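Local coordinates for DnaJ homolog dnj-2 (Caenorhabditis elegans, PDB 2QSA), which probably acts as a membrane-bound Hsp40-type co-chaperone, its J domain stimulating the ATPase of an Hsp70 partner, at residues E15-V20 with Y69-D74; L21-E26 with Q31-A36; Y81-D86 with F92-Q97. All coordinates share one frame; numbering follows the deposited sequence. Where two conformers were deposited one is given.

Overall arrangement
Contact 1 lies at the heart of the domain, its centre about 3 Å from the centre of the chain, and all four of its touching residues are buried. Contacts 2 and 3 are only partly buried, with their centres about 11 Å and 14 Å from that point. Contacts 1 and 2 are neighbours: helix 17-20 runs into the loop 21-26, and Leu33 of contact 2 also packs on Leu72 of contact 1. Both are mainly apolar. Contact 3 instead pairs tyrosine rings and an amide between helices 75-86 and 91-101. Arg25 ties contact 2 to contact 3 through a salt bridge to Asp86, and Tyr18 ties contact 1 to it through Asp82.

Contact 1: residues E15-V20 with Y69-D74; sequences ENCYDV and YETLKD
The Tyr18 ring takes the isobutyl end of Leu72 over one face. Leu72 CD2 stands 3.6 Å above the ring plane and is displaced toward the rim. It lies 3.9 Å from the ring centroid, only 19° off the normal, so this is a CH-pi contact. The closest ring atom is Tyr18 CZ, at 3.6 Å from Leu72 CD2. At the ring edge, in its plane, lies Asn16 OD1. The same oxygen accepts a weak, bent bond from Tyr18 N and so caps the short helix 17-20 as its N-cap.

The other methyl of Leu72 turns to the backbone of that helix. Leu72 CD1 rests 3.8 Å from Cys17 O and also touches Cys17 CB. The leucine thus spans two consecutive residues. Beside it, Cys17 SG faces the side chain of Thr71, about equally far from Thr71 CB, OG1 and CG2 (SG to OG1 4.1 Å), a van der Waals contact.

The contact belongs to the J-domain fold: helix 17-20 packs on the C-terminal end of helix 52-73, the second arm of the antiparallel hairpin made with helix 30-43. Cys17 SG is also joined to Cys12 in a disulfide, which fastens the preceding loop here.

Helix 75-86 holds the short helix twice, by Tyr18 OH to Asp82 OD1 and by Cys17 N to Tyr81 OH. With chi1 at -61° the Thr71 hydroxyl folds back along its own helix and bonds to Thr67 O, one turn earlier.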
# COMPACT_ATOMS: atom_id res chain seq x y z
N GLU A 15 -7.34 0.24 -3.79
CA GLU A 15 -6.66 -1.05 -3.91
C GLU A 15 -6.28 -1.53 -2.55
O GLU A 15 -6.02 -0.73 -1.63
CB GLU A 15 -5.34 -0.91 -4.71
CG GLU A 15 -5.61 -0.68 -6.19
CD GLU A 15 -4.29 -0.52 -6.93
OE1 GLU A 15 -3.74 0.60 -6.86
OE2 GLU A 15 -3.81 -1.53 -7.51
N ASN A 16 -6.27 -2.85 -2.43
CA ASN A 16 -5.77 -3.52 -1.21
C ASN A 16 -4.23 -3.54 -1.26
O ASN A 16 -3.61 -3.90 -2.29
CB ASN A 16 -6.37 -4.93 -1.19
CG ASN A 16 -5.87 -5.78 -0.03
OD1 ASN A 16 -4.68 -5.78 0.30
ND2 ASN A 16 -6.77 -6.55 0.55
N CYS A 17 -3.55 -3.04 -0.21
CA CYS A 17 -2.07 -2.93 -0.27
C CYS A 17 -1.36 -4.29 -0.47
O CYS A 17 -0.27 -4.34 -1.09
CB CYS A 17 -1.50 -2.28 1.02
SG CYS A 17 -2.00 -0.58 1.33
N TYR A 18 -1.94 -5.36 0.10
CA TYR A 18 -1.36 -6.71 -0.19
C TYR A 18 -1.42 -6.98 -1.71
O TYR A 18 -0.44 -7.47 -2.28
CB TYR A 18 -2.12 -7.80 0.53
CG TYR A 18 -1.97 -7.79 2.01
CD1 TYR A 18 -0.84 -8.39 2.63
CD2 TYR A 18 -2.94 -7.20 2.82
CE1 TYR A 18 -0.74 -8.43 4.05
CE2 TYR A 18 -2.85 -7.26 4.24
CZ TYR A 18 -1.73 -7.85 4.83
OH TYR A 18 -1.63 -7.90 6.22
N ASP A 19 -2.54 -6.66 -2.34
CA ASP A 19 -2.67 -6.90 -3.80
C ASP A 19 -1.72 -6.02 -4.59
O ASP A 19 -1.18 -6.46 -5.60
CB ASP A 19 -4.09 -6.60 -4.27
CG ASP A 19 -5.12 -7.57 -3.68
OD1 ASP A 19 -4.75 -8.62 -3.18
OD2 ASP A 19 -6.34 -7.26 -3.81
N VAL A 20 -1.52 -4.78 -4.12
CA VAL A 20 -0.59 -3.88 -4.81
C VAL A 20 0.81 -4.49 -4.98
O VAL A 20 1.44 -4.37 -6.03
CB VAL A 20 -0.48 -2.49 -4.08
CG1 VAL A 20 0.66 -1.64 -4.68
CG2 VAL A 20 -1.81 -1.74 -4.17
N TYR A 69 4.16 -0.65 0.70
CA TYR A 69 5.28 -1.23 1.48
C TYR A 69 5.34 -0.59 2.87
O TYR A 69 5.56 -1.30 3.84
CB TYR A 69 6.58 -1.02 0.73
CG TYR A 69 7.77 -1.69 1.35
CD1 TYR A 69 7.76 -3.06 1.68
CD2 TYR A 69 8.98 -1.00 1.53
CE1 TYR A 69 8.88 -3.73 2.21
CE2 TYR A 69 10.13 -1.68 2.06
CZ TYR A 69 10.06 -3.04 2.40
OH TYR A 69 11.17 -3.70 2.91
N GLU A 70 5.16 0.74 2.93
CA GLU A 70 5.19 1.44 4.22
C GLU A 70 4.10 0.95 5.16
O GLU A 70 4.32 0.82 6.36
CB GLU A 70 5.09 2.95 3.99
CG GLU A 70 6.34 3.50 3.30
CD GLU A 70 6.16 4.91 2.71
OE1 GLU A 70 5.06 5.49 2.89
OE2 GLU A 70 7.12 5.44 2.07
N THR A 71 2.92 0.65 4.60
CA THR A 71 1.79 0.17 5.40
C THR A 71 2.06 -1.23 5.93
O THR A 71 1.71 -1.52 7.08
CB THR A 71 0.55 0.14 4.51
OG1 THR A 71 0.29 1.50 4.07
CG2 THR A 71 -0.68 -0.45 5.26
N LEU A 72 2.67 -2.08 5.10
CA LEU A 72 2.77 -3.49 5.48
C LEU A 72 4.07 -3.81 6.22
O LEU A 72 4.13 -4.83 6.93
CB LEU A 72 2.60 -4.40 4.27
CG LEU A 72 1.21 -4.28 3.60
CD1 LEU A 72 1.20 -5.12 2.31
CD2 LEU A 72 0.14 -4.73 4.60
N LYS A 73 5.10 -3.00 6.03
CA LYS A 73 6.43 -3.31 6.63
C LYS A 73 6.51 -2.89 8.09
O LYS A 73 7.29 -3.47 8.88
CB LYS A 73 7.56 -2.64 5.83
CG LYS A 73 8.98 -2.94 6.31
CD LYS A 73 9.39 -4.38 6.07
CE LYS A 73 10.91 -4.57 6.18
NZ LYS A 73 11.47 -3.96 7.43
N ASP A 74 5.75 -1.83 8.42
CA ASP A 74 5.70 -1.33 9.79
C ASP A 74 4.70 -2.14 10.60
O ASP A 74 3.52 -2.22 10.27
CB ASP A 74 5.30 0.15 9.81
CG ASP A 74 5.34 0.72 11.21
OD1 ASP A 74 6.48 0.89 11.72
OD2 ASP A 74 4.26 0.99 11.79

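Contact 2: residues L21-E26 with Q31-A36; sequences LEVNRE and QKLAKA
Leu21 and Leu33 meet methyl to methyl, with Leu21 CD1 3.5 Å from Leu33 CD1. The two side chains cross at a slant. Val23 spreads its two methyls over the same helix. Its CG2 reaches Leu33 CD1 at 4.1 Å, while Val23 CG1 lies 3.7 Å from Ala36 CB. Leu33 CD1 is therefore shared by Leu21 and Val23. Ala36 CB is shared as well, since it also sits 3.4 Å from Leu21 O.

Torsions set this pattern. In Leu33, chi1 of -179° takes CG away from the backbone N, and chi2 of 72° then turns CD1 to the loop. At Val23, chi1 of -66° points CG1 to Ala36 and CG2 to Leu33.

The loop is shaped by its own turns. Glu22, with positive phi, ends helix 17-20 in a Schellman motif. Leu21 and Val23, its neighbours in sequence, both point toward helix 30-43. Asn24 OD1 then accepts Glu26 N at 3.1 Å in an Asx turn, with the donor well above the carbonyl plane. Further out, Leu21 packs on Ala68 and Leu33 on Leu72, both of helix 52-73. Lys32 NZ bonds to Glu27 O.

With methyl and carbonyl contacts alone across the pair, shape rather than direction holds the loop to the helix, and its course is set by its own turns.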
# COMPACT_ATOMS: atom_id res chain seq x y z
N LEU A 21 1.28 -5.14 -3.92
CA LEU A 21 2.57 -5.80 -3.95
C LEU A 21 2.53 -7.28 -4.35
O LEU A 21 3.58 -7.94 -4.36
CB LEU A 21 3.25 -5.62 -2.58
CG LEU A 21 3.54 -4.15 -2.21
CD1 LEU A 21 4.21 -4.09 -0.80
CD2 LEU A 21 4.48 -3.48 -3.23
N GLU A 22 1.35 -7.77 -4.71
CA GLU A 22 1.14 -9.18 -5.11
C GLU A 22 1.67 -10.12 -4.01
O GLU A 22 2.31 -11.14 -4.29
CB GLU A 22 1.77 -9.44 -6.51
CG GLU A 22 1.26 -8.44 -7.60
CD GLU A 22 2.06 -8.44 -8.95
OE1 GLU A 22 3.26 -8.80 -9.00
OE2 GLU A 22 1.47 -8.01 -9.97
N VAL A 23 1.42 -9.76 -2.76
CA VAL A 23 1.73 -10.64 -1.63
C VAL A 23 0.42 -11.12 -1.00
O VAL A 23 -0.64 -10.52 -1.21
CB VAL A 23 2.61 -9.98 -0.55
CG1 VAL A 23 3.99 -9.67 -1.10
CG2 VAL A 23 1.98 -8.75 -0.03
N ASN A 24 0.51 -12.19 -0.24
CA ASN A 24 -0.69 -12.84 0.27
C ASN A 24 -0.76 -12.57 1.77
O ASN A 24 0.17 -12.91 2.49
CB ASN A 24 -0.56 -14.34 -0.04
CG ASN A 24 -1.72 -15.16 0.47
OD1 ASN A 24 -2.68 -14.63 1.03
ND2 ASN A 24 -1.66 -16.48 0.23
N ARG A 25 -1.85 -11.97 2.25
CA ARG A 25 -1.97 -11.73 3.70
C ARG A 25 -1.77 -13.02 4.53
O ARG A 25 -1.08 -13.03 5.54
CB ARG A 25 -3.32 -11.09 4.05
CG ARG A 25 -3.53 -10.85 5.52
CD ARG A 25 -4.85 -10.11 5.77
NE ARG A 25 -5.15 -10.08 7.21
CZ ARG A 25 -6.28 -9.62 7.73
NH1 ARG A 25 -7.24 -9.16 6.96
NH2 ARG A 25 -6.45 -9.64 9.05
N GLU A 26 -2.36 -14.11 4.07
CA GLU A 26 -2.30 -15.35 4.84
C GLU A 26 -0.93 -16.01 4.83
O GLU A 26 -0.65 -16.83 5.70
CB GLU A 26 -3.42 -16.32 4.42
CG GLU A 26 -4.80 -15.67 4.17
CD GLU A 26 -5.32 -14.78 5.31
OE1 GLU A 26 -4.90 -14.98 6.47
OE2 GLU A 26 -6.16 -13.89 5.04
N GLN A 31 10.36 -10.81 4.73
CA GLN A 31 11.32 -11.12 3.70
C GLN A 31 10.65 -11.09 2.31
O GLN A 31 11.15 -10.41 1.39
CB GLN A 31 11.97 -12.46 4.04
CG GLN A 31 13.23 -12.79 3.39
CD GLN A 31 13.77 -14.11 3.99
OE1 GLN A 31 14.51 -14.14 5.02
NE2 GLN A 31 13.42 -15.19 3.33
N LYS A 32 9.53 -11.80 2.17
CA LYS A 32 8.78 -11.84 0.93
C LYS A 32 8.30 -10.44 0.55
O LYS A 32 8.27 -10.09 -0.63
CB LYS A 32 7.54 -12.73 1.05
CG LYS A 32 7.84 -14.18 1.31
CD LYS A 32 6.52 -14.92 1.38
CE LYS A 32 6.63 -16.28 1.98
NZ LYS A 32 5.29 -16.90 1.82
N LEU A 33 7.85 -9.69 1.57
CA LEU A 33 7.31 -8.33 1.35
C LEU A 33 8.42 -7.44 0.77
O LEU A 33 8.18 -6.71 -0.20
CB LEU A 33 6.80 -7.74 2.68
CG LEU A 33 6.21 -6.33 2.51
CD1 LEU A 33 4.84 -6.40 1.78
CD2 LEU A 33 6.06 -5.69 3.88
N ALA A 34 9.62 -7.52 1.35
CA ALA A 34 10.70 -6.64 0.89
C ALA A 34 11.08 -7.01 -0.57
O ALA A 34 11.33 -6.15 -1.43
CB ALA A 34 11.93 -6.74 1.80
N LYS A 35 11.13 -8.31 -0.86
CA LYS A 35 11.52 -8.73 -2.21
C LYS A 35 10.51 -8.21 -3.25
O LYS A 35 10.88 -7.75 -4.34
CB LYS A 35 11.60 -10.27 -2.24
CG LYS A 35 11.99 -10.84 -3.60
CD LYS A 35 11.75 -12.38 -3.60
CE LYS A 35 12.20 -13.11 -4.87
NZ LYS A 35 13.60 -12.93 -5.22
N ALA A 36 9.23 -8.30 -2.87
CA ALA A 36 8.10 -7.88 -3.75
C ALA A 36 8.16 -6.36 -3.99
O ALA A 36 8.09 -5.91 -5.14
CB ALA A 36 6.77 -8.28 -3.14

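Contact 3: residues Y81-D86 with F92-Q97; sequences YDYYLD and FYNYYQ
Tyr83 begins the contact on helix 75-86. Its ring receives the edge of Tyr93 over one face, in an offset edge-to-face pair with centroids 4.9 Å apart and planes at 60°. Tyr83 CE2 lies 3.4 Å from both Tyr93 CE2 and Tyr93 CD2. The Tyr93 side chain, stretched away from its backbone N (chi1 179°), crosses that of Tyr83 at about a right angle. At the edge of the Tyr83 ring, in its plane, lies Asn94 OD1, 3.6 Å from Tyr83 CD2. Tyr83 OH bonds to Gln90.

Tyr84 comes next. Its CA lies 3.5 Å from Asn94 OD1, and its ring turns an edge to the amide, with Tyr84 CD1 3.7 Å from Asn94 ND2. Ring and amide planes are nearly perpendicular. Asn94 ND2 bonds to His87 O in the connecting loop, which helps fix the amide's turn. Tyr84 OH bonds to Ala7 N.

The two short helix segments run nearly antiparallel, at 160°, their axes coming within 10.0 Å of each other. This is a helical hairpin, in which helix 91-101 folds back on helix 75-86, the last helix of the J-domain core.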
# COMPACT_ATOMS: atom_id res chain seq x y z
N TYR A 81 -3.86 -1.69 9.62
CA TYR A 81 -4.37 -1.98 8.28
C TYR A 81 -5.25 -3.23 8.26
O TYR A 81 -6.40 -3.21 7.73
CB TYR A 81 -3.20 -2.18 7.30
CG TYR A 81 -3.72 -2.22 5.86
CD1 TYR A 81 -4.46 -1.13 5.33
CD2 TYR A 81 -3.51 -3.34 5.03
CE1 TYR A 81 -4.97 -1.14 4.04
CE2 TYR A 81 -4.02 -3.38 3.73
CZ TYR A 81 -4.74 -2.28 3.22
OH TYR A 81 -5.22 -2.28 1.95
N ASP A 82 -4.74 -4.29 8.88
CA ASP A 82 -5.51 -5.53 8.97
C ASP A 82 -6.85 -5.33 9.71
O ASP A 82 -7.89 -5.89 9.31
CB ASP A 82 -4.65 -6.60 9.64
CG ASP A 82 -3.53 -7.10 8.74
OD1 ASP A 82 -3.55 -6.86 7.51
OD2 ASP A 82 -2.59 -7.74 9.28
N TYR A 83 -6.84 -4.53 10.76
CA TYR A 83 -8.06 -4.21 11.49
C TYR A 83 -9.07 -3.47 10.58
O TYR A 83 -10.26 -3.80 10.53
CB TYR A 83 -7.73 -3.37 12.72
CG TYR A 83 -8.93 -3.26 13.63
CD1 TYR A 83 -9.09 -4.13 14.70
CD2 TYR A 83 -9.90 -2.31 13.39
CE1 TYR A 83 -10.19 -4.02 15.53
CE2 TYR A 83 -11.01 -2.17 14.22
CZ TYR A 83 -11.15 -3.05 15.28
OH TYR A 83 -12.25 -2.94 16.11
N TYR A 84 -8.57 -2.48 9.86
CA TYR A 84 -9.38 -1.77 8.84
C TYR A 84 -9.98 -2.69 7.78
O TYR A 84 -11.17 -2.57 7.45
CB TYR A 84 -8.43 -0.77 8.19
CG TYR A 84 -8.86 -0.14 6.89
CD1 TYR A 84 -9.89 0.82 6.88
CD2 TYR A 84 -8.14 -0.39 5.68
CE1 TYR A 84 -10.25 1.48 5.67
CE2 TYR A 84 -8.51 0.26 4.48
CZ TYR A 84 -9.52 1.20 4.47
OH TYR A 84 -9.82 1.85 3.30
N LEU A 85 -9.17 -3.60 7.24
CA LEU A 85 -9.69 -4.58 6.27
C LEU A 85 -10.84 -5.40 6.90
O LEU A 85 -11.86 -5.67 6.26
CB LEU A 85 -8.60 -5.53 5.78
CG LEU A 85 -7.51 -4.90 4.90
CD1 LEU A 85 -6.54 -6.05 4.53
CD2 LEU A 85 -8.09 -4.23 3.60
N ASP A 86 -10.63 -5.79 8.15
CA ASP A 86 -11.55 -6.69 8.87
C ASP A 86 -12.79 -5.98 9.42
O ASP A 86 -13.83 -6.65 9.70
CB ASP A 86 -10.80 -7.42 10.01
CG ASP A 86 -9.79 -8.43 9.50
OD1 ASP A 86 -9.80 -8.78 8.28
OD2 ASP A 86 -8.96 -8.88 10.33
N PHE A 92 -14.69 5.80 12.16
CA PHE A 92 -13.94 6.77 12.94
C PHE A 92 -12.66 6.14 13.51
O PHE A 92 -11.58 6.72 13.41
CB PHE A 92 -14.81 7.41 14.03
CG PHE A 92 -14.16 8.63 14.61
CD1 PHE A 92 -14.63 9.91 14.27
CD2 PHE A 92 -13.07 8.50 15.47
CE1 PHE A 92 -14.02 11.05 14.82
CE2 PHE A 92 -12.43 9.66 16.01
CZ PHE A 92 -12.93 10.92 15.64
N TYR A 93 -12.79 4.95 14.08
CA TYR A 93 -11.63 4.28 14.65
C TYR A 93 -10.54 4.09 13.56
O TYR A 93 -9.36 4.38 13.77
CB TYR A 93 -12.10 2.92 15.20
CG TYR A 93 -10.97 2.12 15.81
CD1 TYR A 93 -10.47 2.44 17.07
CD2 TYR A 93 -10.35 1.10 15.07
CE1 TYR A 93 -9.39 1.69 17.60
CE2 TYR A 93 -9.27 0.38 15.59
CZ TYR A 93 -8.81 0.67 16.83
OH TYR A 93 -7.71 -0.07 17.27
N ASN A 94 -10.92 3.61 12.39
CA ASN A 94 -9.92 3.35 11.33
C ASN A 94 -9.25 4.63 10.84
O ASN A 94 -8.01 4.69 10.67
CB ASN A 94 -10.58 2.63 10.16
CG ASN A 94 -11.00 1.21 10.52
OD1 ASN A 94 -10.34 0.57 11.33
ND2 ASN A 94 -12.06 0.71 9.87
N TYR A 95 -10.04 5.68 10.67
CA TYR A 95 -9.46 6.96 10.31
C TYR A 95 -8.53 7.48 11.40
O TYR A 95 -7.43 7.97 11.10
CB TYR A 95 -10.55 8.00 10.05
CG TYR A 95 -11.15 7.98 8.65
CD1 TYR A 95 -11.81 6.86 8.15
CD2 TYR A 95 -11.09 9.13 7.86
CE1 TYR A 95 -12.38 6.87 6.86
CE2 TYR A 95 -11.67 9.14 6.56
CZ TYR A 95 -12.32 8.01 6.09
OH TYR A 95 -12.89 7.99 4.82
N TYR A 96 -8.98 7.43 12.66
CA TYR A 96 -8.19 7.87 13.79
C TYR A 96 -6.83 7.11 13.85
O TYR A 96 -5.75 7.73 13.99
CB TYR A 96 -8.98 7.62 15.09
CG TYR A 96 -8.20 7.95 16.34
CD1 TYR A 96 -8.04 9.27 16.74
CD2 TYR A 96 -7.60 6.96 17.07
CE1 TYR A 96 -7.30 9.60 17.85
CE2 TYR A 96 -6.82 7.28 18.20
CZ TYR A 96 -6.69 8.60 18.57
OH TYR A 96 -5.94 8.95 19.68
N GLN A 97 -6.87 5.79 13.73
CA GLN A 97 -5.62 5.01 13.82
C GLN A 97 -4.67 5.36 12.68
O GLN A 97 -3.47 5.45 12.89
CB GLN A 97 -5.86 3.50 13.81
CG GLN A 97 -6.74 2.96 15.00
CD GLN A 97 -6.23 3.34 16.38
OE1 GLN A 97 -5.02 3.45 16.62
NE2 GLN A 97 -7.17 3.54 17.31